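Local coordinates for oxidoreductase, NAD-binding/iron-sulfur cluster-binding protein (Nitratireductor pacificus pht-3B, PDB 6ZXU) that probably removes halogens from organic substrates by reduction, using a bound cobalamin and two 4Fe-4S clusters, at residues C176-I179 with A180-S184; H341-A344 with L345-P349; Q430-E433 with T434-A438; S449-A452 with Y453-A457. One frame throughout, in Å; residues are numbered along the deposited sequence.

From the N terminus, contact 1 comes first, midway along helix 168-190. Contact 2 follows at the start of helix 342-354, contact 3 in the short helix 432-437 after strand 422-429, and contact 4 in helix 445-469. Each is a local helical contact within one continuous stretch, so none closes a long loop, and the four run in series without nesting or crossing. Three of the helices pack on one another: I182 of contact 1 meets M347 of contact 2, M347 SD lies against the backbone of M450 and R451 in contact 4, and E178 reaches R455 in a salt bridge. Contact 3 joins at the cobalamin side, where Q430 packs on S449.

Contact 1: C176-I179 with A180-S184; sequences CAEI and AAILS
I179 and L183 sit one turn apart on the same side of helix 168-190, in i to i+4 packing along an alpha helix. Their side chains run alongside each other and point the same way. On I179 the branch that touches is CG2, set beside its own carbonyl carbon. L183 has CG beside its backbone N (chi1 -70°), leaning back toward the preceding turn, and its CD1 comes to 3.7 Å from I179 CG2. This side of the helix lies on strands 142-149 and 232-239, with I179 on F146 and V148 and L183 on L144 and V237. Cutting L183 back to an alanine is likely to leave I179 CG2 without its neighbour and open a gap against L144.

E178 and I182 repeat the arrangement on another flank, facing helix 342-354. E178 bends at chi2, its carboxylate passes I182 CD1, and OE2 takes a salt bridge from R455. The backbone beneath is regular: A180 N to C176 O and A181 N to A177 O are both 2.9 Å. The I182 N bond to E178 O is longer, at 3.1 Å. L183 N meets I179 O at 2.9 Å, the N-H...O angle a straight 165°.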
ATOM      1  N   CYS A 176      -3.370   7.244 -13.797  1.00 22.16           N
ATOM      2  CA  CYS A 176      -4.679   7.042 -14.452  1.00 19.68           C
ATOM      3  C   CYS A 176      -4.743   5.764 -15.263  1.00 19.96           C
ATOM      4  O   CYS A 176      -5.701   5.009 -15.160  1.00 19.30           O
ATOM      5  CB  CYS A 176      -5.038   8.221 -15.297  1.00 21.56           C
ATOM      6  SG  CYS A 176      -5.502   9.642 -14.321  1.00 23.50           S
ATOM      7  N   ALA A 177      -3.672   5.447 -15.972  1.00 19.98           N
ATOM      8  CA  ALA A 177      -3.613   4.208 -16.716  1.00 20.37           C
ATOM      9  C   ALA A 177      -3.626   3.029 -15.808  1.00 19.99           C
ATOM     10  O   ALA A 177      -4.254   2.045 -16.047  1.00 19.25           O
ATOM     11  CB  ALA A 177      -2.372   4.211 -17.549  1.00 19.30           C
ATOM     12  N   GLU A 178      -2.855   3.121 -14.737  1.00 24.09           N
ATOM     13  CA  GLU A 178      -2.814   2.075 -13.739  1.00 20.87           C
ATOM     14  C   GLU A 178      -4.194   1.759 -13.190  1.00 19.14           C
ATOM     15  O   GLU A 178      -4.635   0.593 -13.182  1.00 20.49           O
ATOM     16  CB  GLU A 178      -1.950   2.565 -12.573  1.00 26.57           C
ATOM     17  CG  GLU A 178      -1.793   1.571 -11.431  1.00 29.75           C
ATOM     18  CD  GLU A 178      -1.805   2.264 -10.042  1.00 39.90           C
ATOM     19  OE1 GLU A 178      -0.833   2.992  -9.678  1.00 36.95           O
ATOM     20  OE2 GLU A 178      -2.810   2.108  -9.274  1.00 41.80           O
ATOM     21  N   ILE A 179      -4.889   2.770 -12.685  1.00 17.75           N
ATOM     22  CA  ILE A 179      -6.235   2.599 -12.136  1.00 16.92           C
ATOM     23  C   ILE A 179      -7.204   2.081 -13.202  1.00 15.20           C
ATOM     24  O   ILE A 179      -7.952   1.149 -12.975  1.00 13.92           O
ATOM     25  CB  ILE A 179      -6.764   3.926 -11.512  1.00 17.06           C
ATOM     26  CG1 ILE A 179      -5.850   4.319 -10.361  1.00 19.88           C
ATOM     27  CG2 ILE A 179      -8.218   3.766 -11.109  1.00 15.80           C
ATOM     28  CD1 ILE A 179      -6.179   5.652  -9.746  1.00 21.05           C
ATOM     29  N   ALA A 180      -7.162   2.648 -14.406  1.00 16.73           N
ATOM     30  CA  ALA A 180      -8.075   2.179 -15.503  1.00 15.95           C
ATOM     31  C   ALA A 180      -7.860   0.729 -15.896  1.00 16.89           C
ATOM     32  O   ALA A 180      -8.808   0.015 -16.176  1.00 16.85           O
ATOM     33  CB  ALA A 180      -7.913   3.079 -16.721  1.00 17.54           C
ATOM     34  N   ALA A 181      -6.595   0.282 -15.905  1.00 16.15           N
ATOM     35  CA  ALA A 181      -6.229  -1.102 -16.206  1.00 17.64           C
ATOM     36  C   ALA A 181      -6.715  -2.040 -15.141  1.00 16.26           C
ATOM     37  O   ALA A 181      -7.279  -3.089 -15.467  1.00 16.26           O
ATOM     38  CB  ALA A 181      -4.717  -1.246 -16.342  1.00 19.42           C
ATOM     39  N   ILE A 182      -6.645  -1.623 -13.871  1.00 16.20           N
ATOM     40  CA  ILE A 182      -7.049  -2.498 -12.784  1.00 15.98           C
ATOM     41  C   ILE A 182      -8.574  -2.618 -12.781  1.00 17.95           C
ATOM     42  O   ILE A 182      -9.108  -3.700 -12.644  1.00 16.42           O
ATOM     43  CB  ILE A 182      -6.507  -1.983 -11.439  1.00 17.48           C
ATOM     44  CG1 ILE A 182      -5.011  -2.133 -11.388  1.00 18.48           C
ATOM     45  CG2 ILE A 182      -7.150  -2.789 -10.337  1.00 17.37           C
ATOM     46  CD1 ILE A 182      -4.385  -1.351 -10.240  1.00 20.84           C
ATOM     47  N   LEU A 183      -9.258  -1.484 -12.928  1.00 16.29           N
ATOM     48  CA  LEU A 183     -10.671  -1.469 -12.847  1.00 18.33           C
ATOM     49  C   LEU A 183     -11.348  -2.147 -14.030  1.00 18.22           C
ATOM     50  O   LEU A 183     -12.312  -2.860 -13.847  1.00 20.41           O
ATOM     51  CB  LEU A 183     -11.212  -0.076 -12.653  1.00 19.12           C
ATOM     52  CG  LEU A 183     -10.951   0.617 -11.275  1.00 20.68           C
ATOM     53  CD1 LEU A 183     -11.502   2.005 -11.308  1.00 22.26           C
ATOM     54  CD2 LEU A 183     -11.563  -0.207 -10.156  1.00 20.67           C
ATOM     55  N   SER A 184     -10.841  -1.912 -15.226  1.00 20.36           N
ATOM     56  CA  SER A 184     -11.322  -2.629 -16.404  1.00 19.49           C
ATOM     57  C   SER A 184     -11.097  -4.094 -16.290  1.00 21.90           C
ATOM     58  O   SER A 184     -12.001  -4.903 -16.575  1.00 21.62           O
ATOM     59  CB  SER A 184     -10.712  -2.055 -17.668  1.00 21.45           C
ATOM     60  OG  SER A 184      -9.338  -2.293 -17.791  1.00 22.45           O
TER

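Contact 2: H341-A344 with L345-P349; sequences HPLA and LGMQP
H341 and L345 bracket the first turn of helix 342-354, and H341 is its N-cap through the side chain. With CG anti to the backbone N (chi1 -171°), the imidazole folds over the helix start and ND1 accepts from L343 N at 3.0 Å, slightly out of the ring plane. At the far side of the ring NE2 is bonded to F642 O, consistent with a proton on NE2 and a lone pair on ND1. One face of the ring also carries P342 CD. Separately, H341 O takes L345 N at 3.2 Å, the donor lying in the carbonyl plane; this is the first backbone bond of the helix.

Further along, the bonding becomes less regular. G346 N gives its main bond to P342 O at 3.0 Å and a weak one to L343 O. M347 N reverses the preference: the shorter bond goes to A344 O, three residues back, at 2.9 Å, from well above that carbonyl plane, and the one to L343 O, four back, is weak. The turn thus tightens just before P349, which has no N-H to give and where the helix kinks. A344 O receives a second, weak bond from Q348 N at 3.1 Å. L343 and M347 cross at a slant on the side toward helix 445-469, where M347 packs on M450, and M347 CE rests 3.9 Å from L343 CG.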
ATOM      1  N   HIS A 341     -10.072 -13.069  -5.397  1.00 23.57           N
ATOM      2  CA  HIS A 341     -11.068 -12.038  -5.643  1.00 21.59           C
ATOM      3  C   HIS A 341     -10.785 -11.339  -6.958  1.00 21.65           C
ATOM      4  O   HIS A 341      -9.627 -11.123  -7.304  1.00 21.39           O
ATOM      5  CB  HIS A 341     -11.063 -11.044  -4.487  1.00 21.24           C
ATOM      6  CG  HIS A 341     -12.195 -10.077  -4.530  1.00 19.58           C
ATOM      7  ND1 HIS A 341     -12.219  -9.002  -5.390  1.00 21.15           N
ATOM      8  CD2 HIS A 341     -13.327 -10.011  -3.812  1.00 20.31           C
ATOM      9  CE1 HIS A 341     -13.319  -8.295  -5.184  1.00 21.45           C
ATOM     10  NE2 HIS A 341     -14.020  -8.910  -4.247  1.00 20.95           N
ATOM     11  N   PRO A 342     -11.832 -11.009  -7.748  1.00 23.09           N
ATOM     12  CA  PRO A 342     -11.612 -10.366  -9.085  1.00 19.41           C
ATOM     13  C   PRO A 342     -10.831  -9.064  -9.103  1.00 18.82           C
ATOM     14  O   PRO A 342     -10.175  -8.756 -10.102  1.00 19.53           O
ATOM     15  CB  PRO A 342     -13.042 -10.074  -9.556  1.00 19.91           C
ATOM     16  CG  PRO A 342     -13.847 -11.163  -8.965  1.00 22.45           C
ATOM     17  CD  PRO A 342     -13.253 -11.415  -7.598  1.00 24.16           C
ATOM     18  N   LEU A 343     -10.904  -8.281  -8.040  1.00 18.96           N
ATOM     19  CA  LEU A 343     -10.137  -7.061  -7.956  1.00 19.91           C
ATOM     20  C   LEU A 343      -8.646  -7.305  -7.893  1.00 18.64           C
ATOM     21  O   LEU A 343      -7.867  -6.661  -8.609  1.00 19.99           O
ATOM     22  CB  LEU A 343     -10.603  -6.213  -6.752  1.00 20.32           C
ATOM     23  CG  LEU A 343      -9.950  -4.845  -6.619  1.00 19.96           C
ATOM     24  CD1 LEU A 343     -10.179  -3.932  -7.822  1.00 21.15           C
ATOM     25  CD2 LEU A 343     -10.436  -4.128  -5.360  1.00 21.98           C
ATOM     26  N   ALA A 344      -8.234  -8.237  -7.037  1.00 17.56           N
ATOM     27  CA  ALA A 344      -6.838  -8.657  -7.010  1.00 19.38           C
ATOM     28  C   ALA A 344      -6.365  -9.235  -8.377  1.00 19.98           C
ATOM     29  O   ALA A 344      -5.289  -8.919  -8.861  1.00 19.99           O
ATOM     30  CB  ALA A 344      -6.660  -9.705  -5.928  1.00 21.68           C
ATOM     31  N   LEU A 345      -7.189 -10.049  -8.999  1.00 18.91           N
ATOM     32  CA  LEU A 345      -6.900 -10.521 -10.364  1.00 21.09           C
ATOM     33  C   LEU A 345      -6.728  -9.373 -11.360  1.00 20.58           C
ATOM     34  O   LEU A 345      -5.915  -9.472 -12.282  1.00 23.14           O
ATOM     35  CB  LEU A 345      -7.982 -11.502 -10.871  1.00 21.75           C
ATOM     36  CG  LEU A 345      -7.897 -12.873 -10.193  1.00 24.29           C
ATOM     37  CD1 LEU A 345      -9.142 -13.681 -10.365  1.00 23.20           C
ATOM     38  CD2 LEU A 345      -6.728 -13.661 -10.798  1.00 27.15           C
ATOM     39  N   GLY A 346      -7.419  -8.264 -11.176  1.00 20.18           N
ATOM     40  CA  GLY A 346      -7.197  -7.061 -12.044  1.00 18.24           C
ATOM     41  C   GLY A 346      -5.843  -6.483 -11.850  1.00 17.68           C
ATOM     42  O   GLY A 346      -5.305  -5.825 -12.742  1.00 19.01           O
ATOM     43  N   MET A 347      -5.268  -6.635 -10.646  1.00 18.98           N
ATOM     44  CA  MET A 347      -3.913  -6.081 -10.376  1.00 20.99           C
ATOM     45  C   MET A 347      -2.787  -6.992 -10.843  1.00 19.41           C
ATOM     46  O   MET A 347      -1.705  -6.503 -11.136  1.00 20.53           O
ATOM     47  CB  MET A 347      -3.752  -5.824  -8.886  1.00 20.93           C
ATOM     48  CG  MET A 347      -4.725  -4.782  -8.383  1.00 25.23           C
ATOM     49  SD  MET A 347      -4.520  -4.568  -6.592  1.00 26.91           S
ATOM     50  CE  MET A 347      -6.119  -4.658  -5.877  1.00 23.31           C
ATOM     51  N   GLN A 348      -3.030  -8.298 -10.877  1.00 21.38           N
ATOM     52  CA  GLN A 348      -1.988  -9.268 -11.131  1.00 22.96           C
ATOM     53  C   GLN A 348      -1.093  -9.000 -12.362  1.00 21.74           C
ATOM     54  O   GLN A 348       0.125  -9.067 -12.257  1.00 21.70           O
ATOM     55  CB  GLN A 348      -2.592 -10.641 -11.151  1.00 26.66           C
ATOM     56  CG  GLN A 348      -1.482 -11.691 -11.280  1.00 30.03           C
ATOM     57  CD  GLN A 348      -1.953 -13.090 -10.914  1.00 32.80           C
ATOM     58  OE1 GLN A 348      -2.979 -13.595 -11.420  1.00 31.84           O
ATOM     59  NE2 GLN A 348      -1.186 -13.748 -10.037  1.00 39.09           N
ATOM     60  N   PRO A 349      -1.687  -8.701 -13.523  1.00 21.96           N
ATOM     61  CA  PRO A 349      -0.835  -8.459 -14.710  1.00 24.39           C
ATOM     62  C   PRO A 349       0.130  -7.279 -14.533  1.00 24.22           C
ATOM     63  O   PRO A 349       1.270  -7.344 -14.990  1.00 21.06           O
ATOM     64  CB  PRO A 349      -1.856  -8.117 -15.826  1.00 27.30           C
ATOM     65  CG  PRO A 349      -3.144  -8.730 -15.358  1.00 26.16           C
ATOM     66  CD  PRO A 349      -3.119  -8.686 -13.866  1.00 26.02           C
TER

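Contact 3: Q430-E433 with T434-A438; sequences QGYE and TMEGA
The short helix 432-437, with G431 at the N-cap position, leaves strand 422-429 beside the cobalamin pocket, and Y432 and E436 pair across its first turn. E436 bends at chi2 (-49°) and lays its CG over one face of the Y432 ring. This is a CH-pi contact, 3.7 Å from CG to the ring centroid. The nearest ring atoms are at the phenol end: CZ of Y432 is 3.4 Å from E436 CG, and Y432 OH is 3.2 Å from E436 CD. The carboxylate is turned almost parallel to the ring, their planes 8° apart.

In the backbone, E436 N donates to Y432 O at 3.0 Å, while M435 N makes only a weak bond to G431 O. The methyl end of M435 folds back, CE lying 3.8 Å from CB of Q430, a residue that touches cobalamin and packs on S449. E433 and T434 turn elsewhere, E433 OE1 bonded to N33 and T434 OG1 to W640.

A water donates to E436 OE1 at 2.6 Å and, weakly, to Y432 O. Ring and water together probably limit the carboxylate's freedom to rotate: the ring face supports CG, and the water engages OE1.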
ATOM      1  N   GLN A 430      -2.040   0.637   3.873  1.00 16.27           N
ATOM      2  CA  GLN A 430      -2.973  -0.355   3.349  1.00 18.64           C
ATOM      3  C   GLN A 430      -4.462   0.106   3.292  1.00 18.91           C
ATOM      4  O   GLN A 430      -5.227  -0.493   2.511  1.00 22.61           O
ATOM      5  CB  GLN A 430      -2.924  -1.652   4.093  1.00 19.67           C
ATOM      6  CG  GLN A 430      -1.709  -2.488   3.715  1.00 26.85           C
ATOM      7  CD  GLN A 430      -1.920  -3.994   3.959  1.00 28.75           C
ATOM      8  OE1 GLN A 430      -2.969  -4.548   3.679  1.00 26.47           O
ATOM      9  NE2 GLN A 430      -0.869  -4.640   4.488  1.00 28.71           N
ATOM     10  N   GLY A 431      -4.807   1.104   4.072  1.00 19.58           N
ATOM     11  CA  GLY A 431      -6.120   1.713   4.001  1.00 20.59           C
ATOM     12  C   GLY A 431      -6.963   1.490   5.249  1.00 19.35           C
ATOM     13  O   GLY A 431      -7.558   0.422   5.374  1.00 19.67           O
ATOM     14  N   TYR A 432      -7.110   2.523   6.076  1.00 17.02           N
ATOM     15  CA  TYR A 432      -7.876   2.427   7.285  1.00 18.83           C
ATOM     16  C   TYR A 432      -9.361   2.090   7.052  1.00 18.19           C
ATOM     17  O   TYR A 432      -9.917   1.202   7.711  1.00 16.23           O
ATOM     18  CB  TYR A 432      -7.742   3.691   8.151  1.00 19.14           C
ATOM     19  CG  TYR A 432      -8.601   3.618   9.424  1.00 20.50           C
ATOM     20  CD1 TYR A 432      -8.239   2.848  10.490  1.00 18.28           C
ATOM     21  CD2 TYR A 432      -9.818   4.267   9.498  1.00 22.80           C
ATOM     22  CE1 TYR A 432      -8.983   2.788  11.608  1.00 20.19           C
ATOM     23  CE2 TYR A 432     -10.604   4.150  10.600  1.00 22.84           C
ATOM     24  CZ  TYR A 432     -10.165   3.445  11.677  1.00 21.19           C
ATOM     25  OH  TYR A 432     -10.984   3.365  12.780  1.00 27.16           O
ATOM     26  N   GLU A 433      -9.974   2.752   6.077  1.00 20.36           N
ATOM     27  CA  GLU A 433     -11.455   2.732   6.000  1.00 23.51           C
ATOM     28  C   GLU A 433     -11.938   1.389   5.432  1.00 22.20           C
ATOM     29  O   GLU A 433     -12.901   0.843   5.964  1.00 25.24           O
ATOM     30  CB  GLU A 433     -11.987   3.863   5.153  1.00 25.08           C
ATOM     31  CG  GLU A 433     -12.031   5.188   5.945  1.00 27.95           C
ATOM     32  CD  GLU A 433     -10.656   5.921   6.120  1.00 37.69           C
ATOM     33  OE1 GLU A 433     -10.581   6.957   6.909  1.00 32.42           O
ATOM     34  OE2 GLU A 433      -9.640   5.435   5.486  1.00 42.40           O
ATOM     35  N   THR A 434     -11.203   0.812   4.508  1.00 18.02           N
ATOM     36  CA  THR A 434     -11.538  -0.503   4.034  1.00 16.47           C
ATOM     37  C   THR A 434     -11.351  -1.555   5.144  1.00 17.81           C
ATOM     38  O   THR A 434     -12.201  -2.407   5.382  1.00 15.10           O
ATOM     39  CB  THR A 434     -10.744  -0.886   2.800  1.00 18.80           C
ATOM     40  OG1 THR A 434     -11.162  -0.076   1.715  1.00 20.36           O
ATOM     41  CG2 THR A 434     -10.957  -2.328   2.406  1.00 19.79           C
ATOM     42  N   MET A 435     -10.250  -1.472   5.886  1.00 16.82           N
ATOM     43  CA  MET A 435     -10.011  -2.424   6.923  1.00 16.42           C
ATOM     44  C   MET A 435     -11.054  -2.350   8.025  1.00 18.79           C
ATOM     45  O   MET A 435     -11.305  -3.368   8.703  1.00 20.73           O
ATOM     46  CB  MET A 435      -8.562  -2.239   7.501  1.00 20.54           C
ATOM     47  CG  MET A 435      -7.906  -3.502   7.959  1.00 27.81           C
ATOM     48  SD  MET A 435      -6.096  -3.200   8.379  1.00 35.74           S
ATOM     49  CE  MET A 435      -5.380  -2.900   6.746  1.00 35.22           C
ATOM     50  N   GLU A 436     -11.651  -1.188   8.240  1.00 17.42           N
ATOM     51  CA  GLU A 436     -12.697  -1.044   9.238  1.00 20.60           C
ATOM     52  C   GLU A 436     -13.922  -1.915   8.939  1.00 17.69           C
ATOM     53  O   GLU A 436     -14.548  -2.376   9.839  1.00 19.47           O
ATOM     54  CB  GLU A 436     -13.141   0.440   9.355  1.00 22.43           C
ATOM     55  CG  GLU A 436     -12.342   1.241  10.379  1.00 31.72           C
ATOM     56  CD  GLU A 436     -12.211   0.541  11.799  1.00 35.66           C
ATOM     57  OE1 GLU A 436     -11.117  -0.057  12.141  1.00 40.21           O
ATOM     58  OE2 GLU A 436     -13.224   0.554  12.581  1.00 40.08           O
ATOM     59  N   GLY A 437     -14.279  -2.044   7.667  1.00 18.93           N
ATOM     60  CA  GLY A 437     -15.407  -2.842   7.250  1.00 19.53           C
ATOM     61  C   GLY A 437     -15.156  -4.344   7.291  1.00 18.17           C
ATOM     62  O   GLY A 437     -16.075  -5.113   7.247  1.00 16.89           O
ATOM     63  N   ALA A 438     -13.872  -4.753   7.342  1.00 19.43           N
ATOM     64  CA  ALA A 438     -13.390  -6.098   7.015  1.00 16.45           C
ATOM     65  C   ALA A 438     -13.178  -6.879   8.278  1.00 15.55           C
ATOM     66  O   ALA A 438     -13.005  -6.340   9.343  1.00 15.28           O
ATOM     67  CB  ALA A 438     -12.085  -6.019   6.260  1.00 17.31           C
TER
HETATM   68  O   HOH W   1      -9.128  -0.586  10.543  1.00 26.73           O

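Contact 4: S449-A452 with Y453-A457; sequences SMRA and YMRGA
Part of the cobalamin pocket is lined by helix 445-469, where S449 and Y453, one turn apart, both touch the cofactor. Y453 N bonds S449 O at 3.0 Å, in the carbonyl plane. With CG beside its own backbone N (chi1 -80°), the Y453 ring turns back toward the preceding turn, where M450 meets it at its rim. M450 doubles back at chi2 so that its CE reaches 3.7 Å from Y453 CD2, in the ring plane, with SD 5.4 Å from the centroid of the Y453 ring. This is an edge-on Met-aromatic contact. The ring's OH ends in a hydrogen bond with K515 NZ, tying the helix to strand 514-521. A leucine at Y453 would probably leave K515 without that hydroxyl and the M450 methyl without the aromatic edge.

On another flank the R451 and R455 side chains pass each other at an angle. R451 reaches out extended, while R455 is bent, and their guanidinium planes stand 79° apart. R451 NH2 and R455 NH1 are 4.1 Å from each other, and both make salt bridges to D118 OD2. Beneath them R455 N bonds R451 O at 2.9 Å. The shared carboxylate of D118 probably lets the two cations sit this close, while E178, the second partner of R455, extends the charge network to helix 168-190.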
ATOM      1  N   SER A 449      -3.577  -6.022   0.505  1.00 18.75           N
ATOM      2  CA  SER A 449      -2.107  -6.287   0.357  1.00 18.75           C
ATOM      3  C   SER A 449      -1.610  -5.958  -1.036  1.00 18.74           C
ATOM      4  O   SER A 449      -0.598  -5.283  -1.207  1.00 19.55           O
ATOM      5  CB  SER A 449      -1.802  -7.767   0.656  1.00 20.21           C
ATOM      6  OG  SER A 449      -2.056  -8.053   1.995  1.00 26.82           O
ATOM      7  N   MET A 450      -2.340  -6.404  -2.047  1.00 17.18           N
ATOM      8  CA  MET A 450      -1.868  -6.282  -3.441  1.00 16.51           C
ATOM      9  C   MET A 450      -1.911  -4.863  -3.937  1.00 15.11           C
ATOM     10  O   MET A 450      -1.040  -4.464  -4.710  1.00 14.00           O
ATOM     11  CB  MET A 450      -2.684  -7.188  -4.383  1.00 20.51           C
ATOM     12  CG  MET A 450      -2.481  -8.683  -4.203  1.00 27.15           C
ATOM     13  SD  MET A 450      -0.758  -9.188  -4.553  1.00 32.69           S
ATOM     14  CE  MET A 450      -0.388 -10.228  -3.073  1.00 32.97           C
ATOM     15  N   ARG A 451      -2.955  -4.113  -3.576  1.00 14.07           N
ATOM     16  CA  ARG A 451      -2.970  -2.700  -3.918  1.00 14.43           C
ATOM     17  C   ARG A 451      -1.687  -2.010  -3.444  1.00 13.84           C
ATOM     18  O   ARG A 451      -1.031  -1.316  -4.173  1.00 13.50           O
ATOM     19  CB  ARG A 451      -4.165  -1.999  -3.311  1.00 15.74           C
ATOM     20  CG  ARG A 451      -4.076  -0.470  -3.412  1.00 15.05           C
ATOM     21  CD  ARG A 451      -4.970   0.299  -2.501  1.00 16.88           C
ATOM     22  NE  ARG A 451      -4.536   1.675  -2.324  1.00 18.11           N
ATOM     23  CZ  ARG A 451      -3.630   2.043  -1.404  1.00 23.94           C
ATOM     24  NH1 ARG A 451      -3.140   1.144  -0.529  1.00 21.56           N
ATOM     25  NH2 ARG A 451      -3.243   3.291  -1.304  1.00 26.25           N
ATOM     26  N   ALA A 452      -1.309  -2.248  -2.208  1.00 14.79           N
ATOM     27  CA  ALA A 452      -0.137  -1.600  -1.640  1.00 15.89           C
ATOM     28  C   ALA A 452       1.137  -2.104  -2.331  1.00 16.45           C
ATOM     29  O   ALA A 452       2.041  -1.317  -2.558  1.00 16.61           O
ATOM     30  CB  ALA A 452      -0.127  -1.823  -0.123  1.00 16.74           C
ATOM     31  N   TYR A 453       1.207  -3.392  -2.592  1.00 15.81           N
ATOM     32  CA  TYR A 453       2.326  -4.015  -3.333  1.00 17.19           C
ATOM     33  C   TYR A 453       2.450  -3.436  -4.743  1.00 18.52           C
ATOM     34  O   TYR A 453       3.536  -3.014  -5.149  1.00 16.25           O
ATOM     35  CB  TYR A 453       2.096  -5.474  -3.472  1.00 16.73           C
ATOM     36  CG  TYR A 453       2.442  -6.263  -2.242  1.00 18.58           C
ATOM     37  CD1 TYR A 453       3.436  -5.857  -1.415  1.00 22.17           C
ATOM     38  CD2 TYR A 453       1.848  -7.459  -1.999  1.00 20.42           C
ATOM     39  CE1 TYR A 453       3.799  -6.627  -0.334  1.00 26.49           C
ATOM     40  CE2 TYR A 453       2.157  -8.225  -0.901  1.00 22.53           C
ATOM     41  CZ  TYR A 453       3.178  -7.842  -0.090  1.00 29.32           C
ATOM     42  OH  TYR A 453       3.593  -8.655   1.010  1.00 32.08           O
ATOM     43  N   MET A 454       1.333  -3.314  -5.427  1.00 15.17           N
ATOM     44  CA  MET A 454       1.312  -2.768  -6.739  1.00 18.26           C
ATOM     45  C   MET A 454       1.690  -1.306  -6.779  1.00 14.63           C
ATOM     46  O   MET A 454       2.562  -0.893  -7.576  1.00 14.75           O
ATOM     47  CB  MET A 454      -0.074  -3.003  -7.368  1.00 23.39           C
ATOM     48  CG  MET A 454      -0.289  -2.492  -8.806  1.00 26.97           C
ATOM     49  SD  MET A 454      -0.712  -0.756  -8.763  1.00 34.93           S
ATOM     50  CE  MET A 454      -2.179  -0.637  -7.585  1.00 30.56           C
ATOM     51  N   ARG A 455       1.114  -0.512  -5.914  1.00 13.41           N
ATOM     52  CA  ARG A 455       1.423   0.903  -5.861  1.00 14.68           C
ATOM     53  C   ARG A 455       2.871   1.159  -5.497  1.00 16.61           C
ATOM     54  O   ARG A 455       3.558   2.032  -6.116  1.00 17.56           O
ATOM     55  CB  ARG A 455       0.534   1.600  -4.857  1.00 17.46           C
ATOM     56  CG  ARG A 455       0.742   3.089  -4.689  1.00 16.14           C
ATOM     57  CD  ARG A 455       0.531   3.905  -5.959  1.00 20.37           C
ATOM     58  NE  ARG A 455      -0.717   3.516  -6.660  1.00 24.68           N
ATOM     59  CZ  ARG A 455      -1.961   3.819  -6.228  1.00 24.31           C
ATOM     60  NH1 ARG A 455      -2.132   4.516  -5.105  1.00 23.23           N
ATOM     61  NH2 ARG A 455      -3.039   3.405  -6.924  1.00 24.80           N
ATOM     62  N   GLY A 456       3.375   0.435  -4.504  1.00 13.63           N
ATOM     63  CA  GLY A 456       4.798   0.526  -4.125  1.00 17.78           C
ATOM     64  C   GLY A 456       5.772   0.187  -5.285  1.00 15.72           C
ATOM     65  O   GLY A 456       6.702   0.910  -5.504  1.00 17.90           O
ATOM     66  N   ALA A 457       5.525  -0.918  -5.937  1.00 16.58           N
ATOM     67  CA  ALA A 457       6.335  -1.414  -7.027  1.00 15.71           C
ATOM     68  C   ALA A 457       6.402  -0.421  -8.137  1.00 17.70           C
ATOM     69  O   ALA A 457       7.480  -0.179  -8.706  1.00 19.36           O
ATOM     70  CB  ALA A 457       5.868  -2.747  -7.542  1.00 15.50           C
TER